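Local coordinates for hypothetical methylmalonyl-CoA decarboxylase alpha subunit (PDB 1X0U), which is a putative carboxyl transferase subunit, its chain probably built from two crotonase-like halves, at residues A[315-320]-A[346-351]. Sequence-based numbering, arbitrary orientation.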
loop_
_atom_site.group_PDB
_atom_site.type_symbol
_atom_site.label_atom_id
_atom_site.label_comp_id
_atom_site.label_asym_id
_atom_site.label_seq_id
_atom_site.Cartn_x
_atom_site.Cartn_y
_atom_site.Cartn_z
ATOM N N ILE A 315 7.923 39.994 7.633
ATOM C CA ILE A 315 8.796 38.820 7.621
ATOM C C ILE A 315 9.277 38.598 6.199
ATOM O O ILE A 315 8.638 39.040 5.247
ATOM C CB ILE A 315 8.108 37.501 8.128
ATOM C CG1 ILE A 315 7.319 36.826 7.009
ATOM C CG2 ILE A 315 7.199 37.812 9.293
ATOM C CD1 ILE A 315 6.066 37.544 6.611
ATOM N N ILE A 316 10.402 37.915 6.054
ATOM C CA ILE A 316 10.966 37.659 4.735
ATOM C C ILE A 316 10.972 36.179 4.398
ATOM O O ILE A 316 11.305 35.334 5.238
ATOM C CB ILE A 316 12.409 38.152 4.649
ATOM C CG1 ILE A 316 12.478 39.639 5.024
ATOM C CG2 ILE A 316 12.945 37.916 3.252
ATOM C CD1 ILE A 316 13.841 40.061 5.599
ATOM N N VAL A 317 10.601 35.865 3.162
ATOM C CA VAL A 317 10.582 34.484 2.698
ATOM C C VAL A 317 11.024 34.457 1.253
ATOM O O VAL A 317 10.703 35.359 0.479
ATOM C CB VAL A 317 9.161 33.837 2.803
ATOM C CG1 VAL A 317 8.711 33.786 4.270
ATOM C CG2 VAL A 317 8.144 34.604 1.933
ATOM N N GLY A 318 11.769 33.424 0.890
ATOM C CA GLY A 318 12.229 33.317 -0.471
ATOM C C GLY A 318 13.083 32.093 -0.691
ATOM O O GLY A 318 13.311 31.295 0.234
ATOM N N PHE A 319 13.556 31.959 -1.926
ATOM C CA PHE A 319 14.385 30.839 -2.330
ATOM C C PHE A 319 15.834 31.262 -2.515
ATOM O O PHE A 319 16.137 32.427 -2.787
ATOM C CB PHE A 319 13.876 30.247 -3.653
ATOM C CG PHE A 319 12.461 29.720 -3.592
ATOM C CD1 PHE A 319 11.448 30.322 -4.335
ATOM C CD2 PHE A 319 12.147 28.616 -2.805
ATOM C CE1 PHE A 319 10.139 29.829 -4.294
ATOM C CE2 PHE A 319 10.845 28.119 -2.760
ATOM C CZ PHE A 319 9.837 28.730 -3.509
ATOM N N ALA A 320 16.724 30.289 -2.378
ATOM C CA ALA A 320 18.146 30.522 -2.536
ATOM C C ALA A 320 18.798 29.165 -2.596
ATOM O O ALA A 320 18.140 28.141 -2.442
ATOM C CB ALA A 320 18.693 31.302 -1.341
ATOM N N ALA A 346 1.820 36.208 8.928
ATOM C CA ALA A 346 1.530 34.824 9.276
ATOM C C ALA A 346 1.018 34.118 8.010
ATOM O O ALA A 346 1.402 32.973 7.728
ATOM C CB ALA A 346 0.482 34.768 10.387
ATOM N N ASP A 347 0.170 34.804 7.235
ATOM C CA ASP A 347 -0.363 34.218 6.001
ATOM C C ASP A 347 0.742 33.992 4.980
ATOM O O ASP A 347 0.852 32.931 4.376
ATOM C CB ASP A 347 -1.439 35.117 5.377
ATOM C CG ASP A 347 -2.745 35.055 6.123
ATOM O OD1 ASP A 347 -2.972 34.062 6.832
ATOM O OD2 ASP A 347 -3.549 35.992 5.990
ATOM N N LYS A 348 1.554 35.015 4.786
ATOM C CA LYS A 348 2.663 34.943 3.854
ATOM C C LYS A 348 3.584 33.767 4.213
ATOM O O LYS A 348 3.853 32.895 3.392
ATOM C CB LYS A 348 3.404 36.278 3.909
ATOM C CG LYS A 348 4.793 36.323 3.300
ATOM C CD LYS A 348 5.264 37.776 3.330
ATOM C CE LYS A 348 6.730 37.949 3.005
ATOM N NZ LYS A 348 7.034 39.421 2.929
ATOM N N ALA A 349 4.053 33.741 5.452
ATOM C CA ALA A 349 4.948 32.675 5.902
ATOM C C ALA A 349 4.318 31.282 5.831
ATOM O O ALA A 349 4.891 30.366 5.243
ATOM C CB ALA A 349 5.422 32.958 7.341
ATOM N N ALA A 350 3.136 31.135 6.421
ATOM C CA ALA A 350 2.454 29.847 6.452
ATOM C C ALA A 350 2.270 29.215 5.072
ATOM O O ALA A 350 2.588 28.043 4.878
ATOM C CB ALA A 350 1.118 29.985 7.154
ATOM N N ARG A 351 1.778 29.994 4.113
ATOM C CA ARG A 351 1.549 29.494 2.754
ATOM C C ARG A 351 2.881 29.114 2.118
ATOM O O ARG A 351 2.982 28.125 1.393
ATOM C CB ARG A 351 0.850 30.569 1.913
ATOM C CG ARG A 351 -0.295 30.067 1.021
ATOM C CD ARG A 351 0.216 29.319 -0.171
ATOM N NE ARG A 351 -0.835 28.852 -1.086
ATOM C CZ ARG A 351 -1.366 29.562 -2.087
ATOM N NH1 ARG A 351 -0.980 30.813 -2.333
ATOM N NH2 ARG A 351 -2.240 28.983 -2.901
HETATM O O HOH W 1 9.394 38.470 1.534
#
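With CG of Lys-348 anti to the backbone N (chi1 165°) and the rest of the chain extended, this side chain runs from the helix to the strand, where Ile-315 has its CG1 between N and the carbonyl carbon and CD1 turned to meet it. CD1 of Ile-315 presses on CD of Lys-348 at 3.4 Å, tight for two carbons. From the other strand residue, Val-317, CG2 packs against CE of Lys-348 at 3.8 Å, the valine and lysine passing alongside and pointing opposite ways. Its NZ gives a hydrogen bond of 2.8 Å to Ile-315 O, nearly in line with the carbonyl bond (167° at O). Outside the two segments the main partner of NZ is Trp-311 O, joined by Ala-312 O and His-308 O, and a water accepts from NZ at 2.9 Å; with four carbonyls and a water, three N-H groups must be shared, consistent with a charged ammonium. Strand 315-322 belongs to the mixed sheet of the second crotonase-like half, and helix 343-358 packs on one face of it, their local axes 26° from parallel. One residue further along the helix, Ala-349 brings CB to 4.3 Å from CG1 of Ile-315 and also touches Met-390 on helix 383-396.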